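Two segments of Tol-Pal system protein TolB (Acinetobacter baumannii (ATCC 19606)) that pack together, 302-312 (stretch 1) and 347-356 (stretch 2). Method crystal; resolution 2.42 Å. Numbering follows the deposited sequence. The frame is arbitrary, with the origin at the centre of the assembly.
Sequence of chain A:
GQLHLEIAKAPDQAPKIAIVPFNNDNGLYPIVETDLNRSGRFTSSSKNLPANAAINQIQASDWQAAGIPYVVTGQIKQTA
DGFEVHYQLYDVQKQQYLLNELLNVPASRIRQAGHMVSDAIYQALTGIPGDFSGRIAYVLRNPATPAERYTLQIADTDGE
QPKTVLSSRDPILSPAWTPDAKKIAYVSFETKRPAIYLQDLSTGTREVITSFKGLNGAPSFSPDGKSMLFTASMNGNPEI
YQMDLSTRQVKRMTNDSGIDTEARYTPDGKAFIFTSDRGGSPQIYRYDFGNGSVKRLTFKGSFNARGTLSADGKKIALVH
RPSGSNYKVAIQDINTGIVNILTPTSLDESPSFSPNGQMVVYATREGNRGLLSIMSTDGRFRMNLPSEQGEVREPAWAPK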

# COMPACT_ATOMS: atom_id res chain seq x y z
N SER A 302 10.69 -24.08 -2.77
CA SER A 302 10.46 -24.81 -1.52
C SER A 302 9.80 -23.95 -0.45
O SER A 302 9.57 -24.44 0.66
N PHE A 303 9.48 -22.69 -0.76
CA PHE A 303 8.92 -21.79 0.24
C PHE A 303 8.11 -20.71 -0.47
O PHE A 303 8.67 -19.91 -1.22
N ASN A 304 6.80 -20.71 -0.22
CA ASN A 304 5.91 -19.65 -0.68
C ASN A 304 4.92 -19.38 0.44
O ASN A 304 4.20 -20.29 0.86
N ALA A 305 4.88 -18.14 0.92
CA ALA A 305 4.09 -17.84 2.11
C ALA A 305 3.74 -16.36 2.13
O ALA A 305 4.25 -15.57 1.33
N ARG A 306 2.85 -16.01 3.06
CA ARG A 306 2.47 -14.62 3.31
C ARG A 306 1.92 -13.95 2.05
O ARG A 306 2.33 -12.85 1.67
N GLY A 307 0.98 -14.64 1.40
CA GLY A 307 0.40 -14.11 0.19
C GLY A 307 -0.71 -13.10 0.46
O GLY A 307 -1.44 -13.19 1.45
N THR A 308 -0.82 -12.13 -0.44
CA THR A 308 -1.89 -11.15 -0.39
C THR A 308 -2.42 -10.93 -1.80
O THR A 308 -1.70 -11.12 -2.79
N LEU A 309 -3.69 -10.54 -1.90
CA LEU A 309 -4.39 -10.45 -3.17
C LEU A 309 -4.40 -9.01 -3.67
O LEU A 309 -4.56 -8.07 -2.90
N SER A 310 -4.24 -8.86 -4.99
CA SER A 310 -4.46 -7.57 -5.61
C SER A 310 -5.96 -7.27 -5.66
O SER A 310 -6.80 -8.17 -5.68
N ALA A 311 -6.29 -5.97 -5.68
CA ALA A 311 -7.69 -5.57 -5.67
C ALA A 311 -8.43 -6.12 -6.88
O ALA A 311 -9.61 -6.48 -6.78
N ASP A 312 -7.76 -6.19 -8.03
CA ASP A 312 -8.39 -6.76 -9.22
C ASP A 312 -8.61 -8.26 -9.08
O ASP A 312 -9.53 -8.81 -9.70
N LEU A 347 12.80 -9.81 5.59
CA LEU A 347 11.79 -10.18 6.57
C LEU A 347 10.77 -11.11 5.94
O LEU A 347 10.25 -10.83 4.85
N ASP A 348 10.48 -12.22 6.62
CA ASP A 348 9.41 -13.13 6.23
C ASP A 348 8.09 -12.52 6.70
O ASP A 348 7.52 -12.88 7.73
N GLU A 349 7.62 -11.54 5.93
CA GLU A 349 6.48 -10.72 6.32
C GLU A 349 5.63 -10.42 5.09
O GLU A 349 6.14 -10.33 3.97
N SER A 350 4.33 -10.26 5.32
CA SER A 350 3.39 -10.11 4.21
C SER A 350 3.60 -8.79 3.49
O SER A 350 3.75 -7.74 4.15
N PRO A 351 3.62 -8.78 2.17
CA PRO A 351 3.59 -7.52 1.42
C PRO A 351 2.15 -7.01 1.33
O PRO A 351 1.22 -7.62 1.87
N SER A 352 1.97 -5.89 0.64
CA SER A 352 0.65 -5.30 0.50
C SER A 352 0.55 -4.59 -0.84
O SER A 352 1.38 -3.75 -1.17
N PHE A 353 -0.48 -4.94 -1.60
CA PHE A 353 -0.71 -4.35 -2.91
C PHE A 353 -1.31 -2.95 -2.78
O PHE A 353 -2.10 -2.67 -1.87
N SER A 354 -0.92 -2.08 -3.70
CA SER A 354 -1.59 -0.79 -3.80
C SER A 354 -2.94 -0.97 -4.50
O SER A 354 -3.13 -1.93 -5.26
N PRO A 355 -3.90 -0.08 -4.25
CA PRO A 355 -5.24 -0.24 -4.85
C PRO A 355 -5.23 -0.42 -6.36
O PRO A 355 -6.09 -1.14 -6.88
N ASN A 356 -4.30 0.20 -7.08
CA ASN A 356 -4.25 0.05 -8.53
C ASN A 356 -3.47 -1.18 -8.98
O ASN A 356 -3.42 -1.47 -10.18

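The two stretches run in nearly the same direction, their end-to-end directions 16° apart, and bury 537 Å² with no backbone-to-backbone hydrogen bond between them; side chains, some against backbone atoms, make the contact.

R306 and D348 both point toward the partner stretch. With chi1 m, the long arginine reaches back until R306 NH1 lies 2.8 Å from D348 OD2, a salt bridge of charge alone: the oxygen sits over a face of the guanidinium, and no N-H points at it. R306 NE is satisfied elsewhere. D348, chi1 t, also sets its OD1 3.6 Å from F303 CZ at the ring edge, where aromatic hydrogens suit a negative charge.

S350, short enough to fit where the backbones come closest, places OG (chi1 t) 3.2 Å from R306 O and 2.5 Å from water 1, which donates to G307 O at 3.0 Å; which acceptor takes the serine proton is unsettled.

T308, chi1 t, turns its compact methyl CG2 inward to 3.3 Å from P351 O. F353, chi1 -97°, points toward stretch 1 and offers a flat face to S310, whose small CB stands 3.9 Å from the ring centroid in a CH-pi contact, while S310 OG (chi1 p) donates to D312 OD1 at 2.7 Å. Water 2 accepts from D312 N, donating to D312 OD2 (both 2.8 Å) and, weakly, to P355 O at 3.4 Å.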

# COMPACT_ATOMS: atom_id res chain seq x y z
CB SER A 302 11.78 -25.36 -0.98
OG SER A 302 12.85 -24.47 -1.27
CB PHE A 303 10.03 -21.16 1.08
CG PHE A 303 9.53 -20.32 2.23
CD1 PHE A 303 9.15 -19.00 2.04
CD2 PHE A 303 9.46 -20.85 3.51
CE1 PHE A 303 8.70 -18.23 3.09
CE2 PHE A 303 9.01 -20.08 4.57
CZ PHE A 303 8.63 -18.77 4.36
CB ASN A 304 5.19 -20.04 -1.97
CG ASN A 304 6.14 -20.30 -3.12
OD1 ASN A 304 6.42 -19.41 -3.92
ND2 ASN A 304 6.64 -21.53 -3.21
CB ALA A 305 4.84 -18.23 3.38
CB ARG A 306 3.64 -13.82 3.90
CG ARG A 306 3.93 -14.11 5.37
CD ARG A 306 4.76 -15.37 5.56
NE ARG A 306 4.34 -16.13 6.73
CZ ARG A 306 4.91 -17.26 7.12
NH1 ARG A 306 5.94 -17.79 6.47
NH2 ARG A 306 4.45 -17.88 8.20
CB THR A 308 -1.43 -9.81 0.22
OG1 THR A 308 -2.53 -8.89 0.25
CG2 THR A 308 -0.29 -9.22 -0.59
CB LEU A 309 -5.82 -10.96 -3.04
CG LEU A 309 -6.05 -12.47 -2.90
CD1 LEU A 309 -5.08 -13.24 -3.79
CD2 LEU A 309 -5.92 -12.90 -1.45
CB SER A 310 -3.87 -7.54 -7.02
OG SER A 310 -4.56 -8.43 -7.88
CB ALA A 311 -7.80 -4.04 -5.62
CB ASP A 312 -7.54 -6.45 -10.46
CG ASP A 312 -6.11 -6.98 -10.34
OD1 ASP A 312 -5.93 -8.21 -10.19
OD2 ASP A 312 -5.17 -6.16 -10.39
CB LEU A 347 11.09 -8.93 7.12
CG LEU A 347 11.99 -7.94 7.85
CD1 LEU A 347 11.23 -6.67 8.20
CD2 LEU A 347 12.59 -8.57 9.09
CB ASP A 348 9.64 -14.52 6.82
CG ASP A 348 8.51 -15.48 6.52
OD1 ASP A 348 7.96 -15.42 5.40
OD2 ASP A 348 8.19 -16.31 7.39
CB GLU A 349 6.95 -9.42 6.98
CG GLU A 349 5.87 -8.64 7.70
CD GLU A 349 6.42 -7.84 8.86
OE1 GLU A 349 6.74 -8.45 9.91
OE2 GLU A 349 6.56 -6.61 8.73
CB SER A 350 1.96 -10.20 4.73
OG SER A 350 1.09 -10.71 3.73
CB PRO A 351 4.14 -7.90 0.04
CG PRO A 351 4.36 -9.40 0.06
CD PRO A 351 3.70 -9.95 1.28
CB SER A 352 0.37 -4.31 1.64
OG SER A 352 -1.02 -4.12 1.82
CB PHE A 353 -1.66 -5.22 -3.74
CG PHE A 353 -0.96 -6.16 -4.69
CD1 PHE A 353 -0.19 -5.66 -5.72
CD2 PHE A 353 -1.08 -7.53 -4.55
CE1 PHE A 353 0.45 -6.52 -6.60
CE2 PHE A 353 -0.45 -8.39 -5.42
CZ PHE A 353 0.32 -7.89 -6.45
CB SER A 354 -0.73 0.20 -4.58
OG SER A 354 -0.61 -0.18 -5.94
CB PRO A 355 -5.96 1.05 -4.45
CG PRO A 355 -5.29 1.48 -3.19
CD PRO A 355 -3.88 0.98 -3.22
CB ASN A 356 -3.66 1.31 -9.18
CG ASN A 356 -2.23 1.59 -8.75
OD1 ASN A 356 -1.54 0.73 -8.19
ND2 ASN A 356 -1.77 2.81 -9.02
O HOH W 1 -0.58 -12.44 4.25
O HOH W 2 -5.92 -4.12 -8.57